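Local structure of forkhead-associated 1 (Saccharomyces cerevisiae, 6C4U) at residues W38-G41 against D47-L50; N58-I63 against N79-N84; D68-L73 against K122-L127; I102-D107 against T111-V116. The protein binds phosphothreonine-containing peptides, and in this engineered form takes up a phosphopeptide of the human transcription factor c-Myc. All coordinates share one frame; numbering follows the deposited sequence.

Contact 1: W38-G41 against D47-L50; sequences WTFG and DYHL
Phe-40 and Tyr-48 meet on one face of a parallel strand pair, with Phe-40 CD2 3.3 Å from Tyr-48 CB and the ring planes turned 41° to each other. Their first torsions differ: the phenyl leaves beside its backbone N, whereas Tyr-48 CG lies anti to N (chi1 -166°). The tyrosine ring starts next to the phenyl and continues beyond it toward Phe-20 and Arg-18 of strand 18-21, and Leu-50 brings CD2 up to the edges of both rings. Backbone bonds stitch the strands: Thr-39 O receives Tyr-48 N at 3.1 Å, and Gly-41 N gives to Tyr-48 O at 3.2 Å. Just before the shorter strand begins, Asp-47 bonds through its side chain, OD2 accepting from Thr-39 N at 3.0 Å on its anti side. Its carboxylate also lies at the edge of the Trp-38 indole. In the next shell Phe-61 stacks on Phe-40, while Leu-115 of the opposite sheet covers Phe-40, Tyr-48 and Leu-50; large aromatic and aliphatic groups suit this interior. The pair forms one edge of a sheet in the FHA beta sandwich, and Gly-41 with Arg-42 matches the Gly-Arg pair leading into the binding loops of this family.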
loop_
_atom_site.group_PDB
_atom_site.type_symbol
_atom_site.label_atom_id
_atom_site.label_comp_id
_atom_site.label_asym_id
_atom_site.label_seq_id
_atom_site.Cartn_x
_atom_site.Cartn_y
_atom_site.Cartn_z
ATOM N N TRP F 38 3.280 -1.419 6.180
ATOM C CA TRP F 38 2.304 -0.346 6.234
ATOM C C TRP F 38 0.968 -0.899 5.803
ATOM O O TRP F 38 0.903 -1.655 4.843
ATOM C CB TRP F 38 2.708 0.760 5.282
ATOM C CG TRP F 38 3.987 1.413 5.643
ATOM C CD1 TRP F 38 4.174 2.424 6.549
ATOM C CD2 TRP F 38 5.268 1.102 5.114
ATOM N NE1 TRP F 38 5.479 2.776 6.583
ATOM C CE2 TRP F 38 6.184 1.966 5.732
ATOM C CE3 TRP F 38 5.740 0.154 4.224
ATOM C CZ2 TRP F 38 7.549 1.950 5.431
ATOM C CZ3 TRP F 38 7.112 0.132 3.936
ATOM C CH2 TRP F 38 7.996 1.045 4.543
ATOM N N THR F 39 -0.099 -0.517 6.501
ATOM C CA THR F 39 -1.440 -0.976 6.155
ATOM C C THR F 39 -2.314 0.170 5.688
ATOM O O THR F 39 -2.183 1.295 6.147
ATOM C CB THR F 39 -2.145 -1.651 7.341
ATOM O OG1 THR F 39 -2.287 -0.706 8.410
ATOM C CG2 THR F 39 -1.344 -2.828 7.834
ATOM N N PHE F 40 -3.236 -0.168 4.800
ATOM C CA PHE F 40 -4.090 0.761 4.108
ATOM C C PHE F 40 -5.502 0.244 4.333
ATOM O O PHE F 40 -5.781 -0.914 4.029
ATOM C CB PHE F 40 -3.753 0.728 2.607
ATOM C CG PHE F 40 -2.435 1.340 2.265
ATOM C CD1 PHE F 40 -1.251 0.682 2.550
ATOM C CD2 PHE F 40 -2.372 2.574 1.617
ATOM C CE1 PHE F 40 -0.033 1.260 2.265
ATOM C CE2 PHE F 40 -1.145 3.145 1.323
ATOM C CZ PHE F 40 0.017 2.487 1.651
ATOM N N GLY F 41 -6.393 1.075 4.857
ATOM C CA GLY F 41 -7.772 0.628 5.041
ATOM C C GLY F 41 -8.767 1.653 5.545
ATOM O O GLY F 41 -8.416 2.815 5.803
ATOM N N ASP F 47 -2.022 2.799 8.664
ATOM C CA ASP F 47 -1.016 3.804 8.358
ATOM C C ASP F 47 -1.554 4.839 7.355
ATOM O O ASP F 47 -1.236 6.016 7.460
ATOM C CB ASP F 47 0.253 3.139 7.832
ATOM C CG ASP F 47 0.930 2.288 8.887
ATOM O OD1 ASP F 47 1.683 2.865 9.709
ATOM O OD2 ASP F 47 0.733 1.059 8.875
ATOM N N TYR F 48 -2.358 4.387 6.394
ATOM C CA TYR F 48 -2.998 5.253 5.404
ATOM C C TYR F 48 -4.486 5.026 5.487
ATOM O O TYR F 48 -4.962 3.912 5.266
ATOM C CB TYR F 48 -2.534 4.883 3.999
ATOM C CG TYR F 48 -2.845 5.896 2.915
ATOM C CD1 TYR F 48 -2.055 7.014 2.739
ATOM C CD2 TYR F 48 -3.888 5.690 2.018
ATOM C CE1 TYR F 48 -2.337 7.938 1.709
ATOM C CE2 TYR F 48 -4.135 6.557 0.974
ATOM C CZ TYR F 48 -3.400 7.710 0.855
ATOM O OH TYR F 48 -3.607 8.603 -0.166
ATOM N N HIS F 49 -5.231 6.076 5.813
ATOM C CA HIS F 49 -6.677 5.956 5.897
ATOM C C HIS F 49 -7.237 6.111 4.494
ATOM O O HIS F 49 -7.117 7.175 3.892
ATOM C CB HIS F 49 -7.238 7.004 6.843
ATOM C CG HIS F 49 -8.686 6.813 7.142
ATOM N ND1 HIS F 49 -9.583 7.857 7.190
ATOM C CD2 HIS F 49 -9.402 5.689 7.392
ATOM C CE1 HIS F 49 -10.785 7.383 7.476
ATOM N NE2 HIS F 49 -10.700 6.070 7.595
ATOM N N LEU F 50 -7.819 5.044 3.958
ATOM C CA LEU F 50 -8.503 5.118 2.665
ATOM C C LEU F 50 -9.857 5.825 2.731
ATOM O O LEU F 50 -10.464 6.063 1.695
ATOM C CB LEU F 50 -8.688 3.722 2.069
ATOM C CG LEU F 50 -7.411 2.950 1.743
ATOM C CD1 LEU F 50 -7.725 1.559 1.228
ATOM C CD2 LEU F 50 -6.612 3.687 0.681
#

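Contact 2: N58-I63 against N79-N84; sequences NKHFQI and NGTWLN
A histidine side chain, not a pair of backbones, makes the hydrogen bond between these segments: His-60 NE2 donates to Gly-80 O at 3.0 Å. The acceptor lies almost in the imidazole plane, and the N-H points at it fairly straight. From the carbonyl's side the donor stands well above the plane. With CG anti to the backbone N (chi1 -162°), the ring swings across to residues 79-84, while on its other side ND1 pairs with the backbone N of Ser-57. Two bonds thus fix the ring's rotation, and they are consistent with a neutral imidazole protonated at NE2. Thr-81 OG1 also lies at the ring edge and is itself hydrogen-bonded to Asp-75 OD1. Gly-80 suits its place: at phi 85° and psi 164° a CB would press on the carbonyl O of Asn-79. The Ser-57, His-60 and Asn-79-Gly-80 pattern is the one familiar from FHA domains. The His-60 to Gly-80 bond joins two segments that both touch the peptide: Asn-58 N bonds a modified side chain of the bound peptide, and Asn-79 ND2 its backbone. His-60 and Phe-61 form a classic beta bulge opposite Phe-40, at the start of strand 61-66, which lies between strands 34-41 and 71-75; strand 82-83 pairs with strand 101-105 in the other sheet, whose Val-104 and Ile-102 pack on His-60 and Phe-61.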
loop_
_atom_site.group_PDB
_atom_site.type_symbol
_atom_site.label_atom_id
_atom_site.label_comp_id
_atom_site.label_asym_id
_atom_site.label_seq_id
_atom_site.Cartn_x
_atom_site.Cartn_y
_atom_site.Cartn_z
ATOM N N ASN F 58 -11.561 -2.814 6.456
ATOM C CA ASN F 58 -10.915 -2.085 7.558
ATOM C C ASN F 58 -9.412 -2.122 7.450
ATOM O O ASN F 58 -8.745 -1.108 7.683
ATOM C CB ASN F 58 -11.325 -2.666 8.913
ATOM C CG ASN F 58 -12.703 -2.237 9.315
ATOM O OD1 ASN F 58 -12.879 -1.162 9.897
ATOM N ND2 ASN F 58 -13.699 -3.057 8.980
ATOM N N LYS F 59 -8.896 -3.311 7.149
ATOM C CA LYS F 59 -7.518 -3.472 6.724
ATOM C C LYS F 59 -7.621 -4.121 5.357
ATOM O O LYS F 59 -7.976 -5.295 5.234
ATOM C CB LYS F 59 -6.690 -4.298 7.712
ATOM C CG LYS F 59 -6.370 -3.569 9.009
ATOM C CD LYS F 59 -5.041 -3.769 9.703
ATOM C CE LYS F 59 -5.128 -3.031 11.055
ATOM N NZ LYS F 59 -3.909 -2.345 11.617
ATOM N N HIS F 60 -7.332 -3.326 4.330
ATOM C CA HIS F 60 -7.608 -3.679 2.953
ATOM C C HIS F 60 -6.395 -4.225 2.214
ATOM O O HIS F 60 -6.492 -5.220 1.508
ATOM C CB HIS F 60 -8.171 -2.465 2.220
ATOM C CG HIS F 60 -8.869 -2.820 0.951
ATOM N ND1 HIS F 60 -10.239 -2.823 0.833
ATOM C CD2 HIS F 60 -8.382 -3.223 -0.247
ATOM C CE1 HIS F 60 -10.567 -3.203 -0.392
ATOM N NE2 HIS F 60 -9.457 -3.456 -1.067
ATOM N N PHE F 61 -5.256 -3.561 2.343
ATOM C CA PHE F 61 -4.013 -4.122 1.797
ATOM C C PHE F 61 -2.829 -3.621 2.596
ATOM O O PHE F 61 -2.959 -2.668 3.359
ATOM C CB PHE F 61 -3.867 -3.851 0.279
ATOM C CG PHE F 61 -3.739 -2.392 -0.093
ATOM C CD1 PHE F 61 -4.880 -1.629 -0.355
ATOM C CD2 PHE F 61 -2.492 -1.778 -0.213
ATOM C CE1 PHE F 61 -4.779 -0.284 -0.669
ATOM C CE2 PHE F 61 -2.389 -0.432 -0.551
ATOM C CZ PHE F 61 -3.525 0.305 -0.776
ATOM N N GLN F 62 -1.698 -4.304 2.450
ATOM C CA GLN F 62 -0.477 -3.908 3.115
ATOM C C GLN F 62 0.600 -3.763 2.080
ATOM O O GLN F 62 0.555 -4.409 1.020
ATOM C CB GLN F 62 -0.017 -4.977 4.123
ATOM C CG GLN F 62 -1.119 -5.577 4.978
ATOM C CD GLN F 62 -0.625 -6.420 6.101
ATOM O OE1 GLN F 62 -0.567 -5.954 7.223
ATOM N NE2 GLN F 62 -0.359 -7.685 5.818
ATOM N N ILE F 63 1.578 -2.924 2.395
ATOM C CA ILE F 63 2.782 -2.803 1.600
ATOM C C ILE F 63 3.918 -3.212 2.509
ATOM O O ILE F 63 4.003 -2.761 3.644
ATOM C CB ILE F 63 2.942 -1.379 1.022
ATOM C CG1 ILE F 63 1.841 -1.149 -0.019
ATOM C CG2 ILE F 63 4.325 -1.191 0.406
ATOM C CD1 ILE F 63 1.791 0.229 -0.615
ATOM N N ASN F 79 -13.325 -7.131 -0.768
ATOM C CA ASN F 79 -13.738 -6.797 -2.139
ATOM C C ASN F 79 -12.634 -6.721 -3.206
ATOM O O ASN F 79 -12.887 -6.296 -4.331
ATOM C CB ASN F 79 -14.537 -5.500 -2.090
ATOM C CG ASN F 79 -15.893 -5.689 -1.442
ATOM O OD1 ASN F 79 -16.610 -6.641 -1.751
ATOM N ND2 ASN F 79 -16.253 -4.788 -0.535
ATOM N N GLY F 80 -11.414 -7.113 -2.850
ATOM C CA GLY F 80 -10.314 -7.157 -3.813
ATOM C C GLY F 80 -9.567 -5.857 -4.012
ATOM O O GLY F 80 -10.045 -4.764 -3.654
ATOM N N THR F 81 -8.388 -6.008 -4.613
ATOM C CA THR F 81 -7.436 -4.918 -4.801
ATOM C C THR F 81 -6.777 -5.110 -6.156
ATOM O O THR F 81 -6.329 -6.211 -6.469
ATOM C CB THR F 81 -6.374 -4.942 -3.682
ATOM O OG1 THR F 81 -7.003 -4.595 -2.446
ATOM C CG2 THR F 81 -5.221 -3.971 -3.946
ATOM N N TRP F 82 -6.709 -4.032 -6.939
ATOM C CA TRP F 82 -6.196 -4.059 -8.310
ATOM C C TRP F 82 -4.851 -3.380 -8.398
ATOM O O TRP F 82 -4.667 -2.304 -7.840
ATOM C CB TRP F 82 -7.169 -3.340 -9.233
ATOM C CG TRP F 82 -8.284 -4.200 -9.643
ATOM C CD1 TRP F 82 -8.422 -4.826 -10.832
ATOM C CD2 TRP F 82 -9.422 -4.561 -8.858
ATOM N NE1 TRP F 82 -9.580 -5.552 -10.848
ATOM C CE2 TRP F 82 -10.215 -5.406 -9.648
ATOM C CE3 TRP F 82 -9.848 -4.249 -7.567
ATOM C CZ2 TRP F 82 -11.405 -5.952 -9.195
ATOM C CZ3 TRP F 82 -11.037 -4.792 -7.112
ATOM C CH2 TRP F 82 -11.805 -5.637 -7.930
ATOM N N LEU F 83 -3.921 -4.001 -9.107
ATOM C CA LEU F 83 -2.591 -3.441 -9.311
ATOM C C LEU F 83 -2.395 -3.253 -10.805
ATOM O O LEU F 83 -2.335 -4.240 -11.551
ATOM C CB LEU F 83 -1.526 -4.372 -8.744
ATOM C CG LEU F 83 -0.075 -4.022 -9.055
ATOM C CD1 LEU F 83 0.237 -2.582 -8.704
ATOM C CD2 LEU F 83 0.858 -4.935 -8.275
ATOM N N ASN F 84 -2.301 -1.990 -11.233
ATOM C CA ASN F 84 -2.268 -1.627 -12.653
ATOM C C ASN F 84 -3.454 -2.280 -13.350
ATOM O O ASN F 84 -3.306 -2.972 -14.356
ATOM C CB ASN F 84 -0.937 -2.028 -13.315
ATOM C CG ASN F 84 0.264 -1.408 -12.615
ATOM O OD1 ASN F 84 0.246 -0.229 -12.218
ATOM N ND2 ASN F 84 1.316 -2.202 -12.447
#

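Contact 3: D68-L73 against K122-L127; sequences DGNLLL and KFKQSL
Lys-124 reaches from the last helix to Asn-70, its NZ donating to Asn-70 OD1 at 2.8 Å. CG stands anti to the lysine's backbone N (chi1 -178°) and the chain stays extended beyond it, which carries the ammonium a full side-chain length from the helix. It arrives in the plane of the amide, on a lone pair of OD1. On the way Lys-124 CE passes 3.6 Å from Asp-68 O, and the methylenes run past Gly-69, whose CA lies 5.2 Å from Lys-124 CA. A long flexible chain suits such a surface span. Asn-70 starts out pointing away from the helix, but its CG lies beside the backbone N and the amide bends round to meet the lysine. Its backbone is held as well: Asp-68 OD1 accepts from Asn-70 N at 3.1 Å, met from above the carboxylate plane. Gly-69 between them has phi 90°, a value readily taken by glycine. The carboxylate stays apart from the ammonium, Asp-68 OD2 to Lys-124 NZ 6.2 Å, and may favour its charge only at long range. The geometry is that of an Asx turn in the connection of the antiparallel hairpin 61-66/71-75, tied to the C-terminal helix.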
loop_
_atom_site.group_PDB
_atom_site.type_symbol
_atom_site.label_atom_id
_atom_site.label_comp_id
_atom_site.label_asym_id
_atom_site.label_seq_id
_atom_site.Cartn_x
_atom_site.Cartn_y
_atom_site.Cartn_z
ATOM N N ASP F 68 15.620 -6.925 0.277
ATOM C CA ASP F 68 16.222 -6.342 -0.932
ATOM C C ASP F 68 16.047 -4.816 -1.109
ATOM O O ASP F 68 16.680 -4.229 -1.992
ATOM C CB ASP F 68 15.750 -7.092 -2.214
ATOM C CG ASP F 68 14.212 -7.155 -2.367
ATOM O OD1 ASP F 68 13.465 -6.655 -1.482
ATOM O OD2 ASP F 68 13.735 -7.732 -3.376
ATOM N N GLY F 69 15.204 -4.184 -0.282
ATOM C CA GLY F 69 14.840 -2.772 -0.440
ATOM C C GLY F 69 13.604 -2.554 -1.321
ATOM O O GLY F 69 13.214 -1.416 -1.539
ATOM N N ASN F 70 12.977 -3.629 -1.815
ATOM C CA ASN F 70 11.792 -3.537 -2.679
ATOM C C ASN F 70 10.512 -3.679 -1.880
ATOM O O ASN F 70 10.499 -4.082 -0.730
ATOM C CB ASN F 70 11.804 -4.629 -3.759
ATOM C CG ASN F 70 12.890 -4.424 -4.796
ATOM O OD1 ASN F 70 13.385 -3.314 -5.012
ATOM N ND2 ASN F 70 13.242 -5.508 -5.465
ATOM N N LEU F 71 9.407 -3.334 -2.528
ATOM C CA LEU F 71 8.109 -3.250 -1.892
ATOM C C LEU F 71 7.208 -4.334 -2.447
ATOM O O LEU F 71 7.263 -4.650 -3.625
ATOM C CB LEU F 71 7.506 -1.882 -2.121
ATOM C CG LEU F 71 8.343 -0.698 -1.634
ATOM C CD1 LEU F 71 7.772 0.629 -2.054
ATOM C CD2 LEU F 71 8.570 -0.782 -0.124
ATOM N N LEU F 72 6.358 -4.878 -1.596
ATOM C CA LEU F 72 5.415 -5.914 -1.965
ATOM C C LEU F 72 4.016 -5.517 -1.547
ATOM O O LEU F 72 3.842 -4.888 -0.506
ATOM C CB LEU F 72 5.789 -7.216 -1.273
ATOM C CG LEU F 72 7.119 -7.809 -1.697
ATOM C CD1 LEU F 72 7.535 -8.824 -0.645
ATOM C CD2 LEU F 72 7.031 -8.494 -3.051
ATOM N N LEU F 73 3.035 -5.941 -2.339
ATOM C CA LEU F 73 1.632 -5.640 -2.088
ATOM C C LEU F 73 0.846 -6.908 -1.684
ATOM O O LEU F 73 0.780 -7.876 -2.456
ATOM C CB LEU F 73 1.032 -4.992 -3.339
ATOM C CG LEU F 73 -0.501 -4.884 -3.389
ATOM C CD1 LEU F 73 -1.016 -3.909 -2.359
ATOM C CD2 LEU F 73 -0.977 -4.462 -4.746
ATOM N N LYS F 122 16.736 6.622 -3.887
ATOM C CA LYS F 122 17.855 7.034 -3.022
ATOM C C LYS F 122 17.892 6.214 -1.732
ATOM O O LYS F 122 18.967 5.979 -1.181
ATOM C CB LYS F 122 17.829 8.546 -2.704
ATOM C CG LYS F 122 17.902 9.434 -3.944
ATOM C CD LYS F 122 16.952 10.639 -3.973
ATOM C CE LYS F 122 16.886 11.230 -5.389
ATOM N NZ LYS F 122 15.527 11.664 -5.877
ATOM N N PHE F 123 16.730 5.771 -1.273
ATOM C CA PHE F 123 16.644 4.899 -0.094
ATOM C C PHE F 123 17.170 3.491 -0.368
ATOM O O PHE F 123 17.914 2.939 0.442
ATOM C CB PHE F 123 15.204 4.800 0.383
ATOM C CG PHE F 123 15.021 3.915 1.573
ATOM C CD1 PHE F 123 15.183 4.422 2.847
ATOM C CD2 PHE F 123 14.661 2.589 1.419
ATOM C CE1 PHE F 123 14.995 3.625 3.966
ATOM C CE2 PHE F 123 14.484 1.767 2.523
ATOM C CZ PHE F 123 14.658 2.286 3.800
ATOM N N LYS F 124 16.740 2.907 -1.476
ATOM C CA LYS F 124 17.199 1.586 -1.898
ATOM C C LYS F 124 18.720 1.567 -1.996
ATOM O O LYS F 124 19.382 0.727 -1.393
ATOM C CB LYS F 124 16.567 1.189 -3.251
ATOM C CG LYS F 124 16.958 -0.183 -3.743
ATOM C CD LYS F 124 15.958 -0.794 -4.727
ATOM C CE LYS F 124 16.329 -2.246 -4.975
ATOM N NZ LYS F 124 15.820 -2.732 -6.310
ATOM N N GLN F 125 19.262 2.522 -2.741
ATOM C CA GLN F 125 20.718 2.626 -2.938
ATOM C C GLN F 125 21.427 2.916 -1.624
ATOM O O GLN F 125 22.527 2.414 -1.413
ATOM C CB GLN F 125 21.068 3.650 -4.036
ATOM C CG GLN F 125 20.676 3.203 -5.459
ATOM C CD GLN F 125 20.395 4.351 -6.426
ATOM O OE1 GLN F 125 21.183 5.291 -6.560
ATOM N NE2 GLN F 125 19.274 4.264 -7.121
ATOM N N SER F 126 20.800 3.673 -0.737
ATOM C CA SER F 126 21.310 3.850 0.641
ATOM C C SER F 126 21.509 2.499 1.482
ATOM O O SER F 126 20.956 2.182 2.572
ATOM C CB SER F 126 20.492 4.916 1.384
ATOM O OG SER F 126 20.892 4.960 2.744
ATOM N N LEU F 127 22.563 1.805 1.034
ATOM C CA LEU F 127 23.161 0.633 1.672
ATOM C C LEU F 127 24.342 1.302 2.459
ATOM O O LEU F 127 25.446 0.794 2.515
ATOM C CB LEU F 127 23.705 -0.344 0.604
ATOM C CG LEU F 127 22.855 -0.795 -0.567
ATOM C CD1 LEU F 127 23.743 -1.377 -1.646
ATOM C CD2 LEU F 127 21.813 -1.802 -0.120
#

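Contact 4: I102-D107 against T111-V116; sequences ITVRTD and TILSLV
Strands 102-105 and 112-116 run antiparallel, 163° between their directions and 4.7 Å apart at closest, with Ile-102/Leu-115 and Val-104/Leu-113 as hydrogen-bonded pairs. Within the second pair, Val-104 N reaches Leu-113 O at 2.9 Å and Leu-113 N returns to Val-104 O at 3.0 Å. On the same face their side chains lie side by side, Val-104 CG2 3.8 Å from Leu-113 CB. The other face carries a diagonal contact, the methyl CG2 of Thr-103 meeting CD1 of Ile-112 at 3.8 Å. Beta-branched residues fit such extended backbones well. Toward the turn the chemistry becomes polar: Thr-106 OG1 donates to Thr-111 OG1 at 3.1 Å, and Thr-111 OG1 in turn donates to Asp-107 OD2 at 2.7 Å, meeting that oxygen from above the carboxylate plane. With chi1 72° the Thr-111 hydroxyl sits between its backbone N and carbonyl carbon, within reach of both partners. Hydroxyls and a carboxylate suit this more open end, where the weak bond from Thr-106 N to Thr-111 O continues the ladder. Arg-105 packs on an apolar side chain of the bound peptide. Strand 82-83 lies beyond 101-105 and strand 4-10 beyond 112-119, while Ile-102 and Leu-115 face the second sheet, both packing on Phe-61 of strand 61-66.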
loop_
_atom_site.group_PDB
_atom_site.type_symbol
_atom_site.label_atom_id
_atom_site.label_comp_id
_atom_site.label_asym_id
_atom_site.label_seq_id
_atom_site.Cartn_x
_atom_site.Cartn_y
_atom_site.Cartn_z
ATOM N N ILE F 102 -2.353 1.363 -7.599
ATOM C CA ILE F 102 -3.166 0.514 -6.728
ATOM C C ILE F 102 -4.578 1.078 -6.701
ATOM O O ILE F 102 -4.765 2.260 -6.448
ATOM C CB ILE F 102 -2.551 0.460 -5.306
ATOM C CG1 ILE F 102 -1.109 -0.076 -5.390
ATOM C CG2 ILE F 102 -3.321 -0.480 -4.410
ATOM C CD1 ILE F 102 -0.364 -0.121 -4.080
ATOM N N THR F 103 -5.568 0.227 -6.949
ATOM C CA THR F 103 -6.961 0.663 -7.136
ATOM C C THR F 103 -7.898 -0.192 -6.310
ATOM O O THR F 103 -7.734 -1.406 -6.282
ATOM C CB THR F 103 -7.397 0.508 -8.617
ATOM O OG1 THR F 103 -6.255 0.232 -9.463
ATOM C CG2 THR F 103 -8.095 1.732 -9.077
ATOM N N VAL F 104 -8.878 0.427 -5.657
ATOM C CA VAL F 104 -9.887 -0.320 -4.875
ATOM C C VAL F 104 -11.278 0.170 -5.261
ATOM O O VAL F 104 -11.433 1.268 -5.741
ATOM C CB VAL F 104 -9.661 -0.184 -3.348
ATOM C CG1 VAL F 104 -8.266 -0.651 -2.984
ATOM C CG2 VAL F 104 -9.870 1.239 -2.859
ATOM N N ARG F 105 -12.301 -0.625 -5.029
ATOM C CA ARG F 105 -13.677 -0.212 -5.375
ATOM C C ARG F 105 -14.357 0.466 -4.197
ATOM O O ARG F 105 -14.085 0.127 -3.023
ATOM C CB ARG F 105 -14.482 -1.409 -5.792
ATOM C CG ARG F 105 -13.974 -2.062 -7.073
ATOM C CD ARG F 105 -14.091 -3.588 -7.078
ATOM N NE ARG F 105 -15.478 -4.055 -7.051
ATOM C CZ ARG F 105 -15.906 -5.228 -6.588
ATOM N NH1 ARG F 105 -15.050 -6.141 -6.113
ATOM N NH2 ARG F 105 -17.208 -5.497 -6.591
ATOM N N THR F 106 -15.191 1.454 -4.516
ATOM C CA THR F 106 -15.873 2.324 -3.537
ATOM C C THR F 106 -17.397 2.191 -3.635
ATOM O O THR F 106 -18.093 2.100 -2.614
ATOM C CB THR F 106 -15.474 3.790 -3.775
ATOM O OG1 THR F 106 -15.194 3.981 -5.166
ATOM C CG2 THR F 106 -14.204 4.147 -2.979
ATOM N N ASP F 107 -17.929 2.222 -4.854
ATOM C CA ASP F 107 -19.362 1.980 -5.100
ATOM C C ASP F 107 -19.581 0.633 -5.792
ATOM O O ASP F 107 -18.695 0.131 -6.506
ATOM C CB ASP F 107 -19.989 3.045 -6.036
ATOM C CG ASP F 107 -19.931 4.454 -5.477
ATOM O OD1 ASP F 107 -19.969 4.641 -4.241
ATOM O OD2 ASP F 107 -19.867 5.386 -6.311
ATOM N N THR F 111 -17.325 3.087 -9.403
ATOM C CA THR F 111 -16.355 4.142 -9.108
ATOM C C THR F 111 -15.261 3.514 -8.235
ATOM O O THR F 111 -15.402 2.414 -7.684
ATOM C CB THR F 111 -16.966 5.400 -8.439
ATOM O OG1 THR F 111 -17.319 5.119 -7.088
ATOM C CG2 THR F 111 -18.193 5.921 -9.206
ATOM N N ILE F 112 -14.174 4.247 -8.125
ATOM C CA ILE F 112 -12.881 3.692 -7.713
ATOM C C ILE F 112 -12.131 4.704 -6.854
ATOM O O ILE F 112 -12.339 5.922 -6.949
ATOM C CB ILE F 112 -12.030 3.214 -8.935
ATOM C CG1 ILE F 112 -11.392 4.372 -9.764
ATOM C CG2 ILE F 112 -12.808 2.171 -9.741
ATOM C CD1 ILE F 112 -10.571 3.917 -10.933
ATOM N N LEU F 113 -11.217 4.198 -6.029
ATOM C CA LEU F 113 -10.181 5.013 -5.395
ATOM C C LEU F 113 -8.831 4.504 -5.942
ATOM O O LEU F 113 -8.632 3.298 -6.112
ATOM C CB LEU F 113 -10.296 4.872 -3.899
ATOM C CG LEU F 113 -9.205 5.565 -3.033
ATOM C CD1 LEU F 113 -8.815 6.989 -3.427
ATOM C CD2 LEU F 113 -9.624 5.541 -1.570
ATOM N N SER F 114 -7.956 5.447 -6.286
ATOM C CA SER F 114 -6.761 5.104 -7.068
ATOM C C SER F 114 -5.548 5.808 -6.498
ATOM O O SER F 114 -5.557 7.039 -6.326
ATOM C CB SER F 114 -6.952 5.513 -8.512
ATOM O OG SER F 114 -5.975 4.927 -9.340
ATOM N N LEU F 115 -4.524 5.017 -6.167
ATOM C CA LEU F 115 -3.307 5.507 -5.524
ATOM C C LEU F 115 -2.120 5.140 -6.402
ATOM O O LEU F 115 -2.136 4.102 -7.061
ATOM C CB LEU F 115 -3.115 4.860 -4.168
ATOM C CG LEU F 115 -4.293 4.820 -3.212
ATOM C CD1 LEU F 115 -3.795 4.195 -1.885
ATOM C CD2 LEU F 115 -4.983 6.166 -3.046
ATOM N N VAL F 116 -1.089 5.978 -6.395
ATOM C CA VAL F 116 0.082 5.730 -7.218
ATOM C C VAL F 116 1.331 5.739 -6.359
ATOM O O VAL F 116 1.523 6.654 -5.544
ATOM C CB VAL F 116 0.190 6.767 -8.354
ATOM C CG1 VAL F 116 1.458 6.565 -9.168
ATOM C CG2 VAL F 116 -1.022 6.635 -9.269
#

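Contacts 1 and 2 are buried, contact 4 is partly so, and contact 3 lies on the surface, on the other side of the chain's centre from the rest. Contacts 1, 2 and 3 all reach the mixed sheet; contacts 2 and 4 share the antiparallel one, so contact 2 bridges the two sheets. Backbone ladders dominate contacts 1 and 4, parallel in the former and antiparallel in the latter, whereas contacts 2 and 3 each rest on one side-chain hydrogen bond, from a ring-fixed histidine and an outstretched lysine respectively. A backbone bond between Trp-82 and Thr-103 joins contacts 2 and 4, and Leu-73 of contact 3 packs on Phe-61 of contact 2.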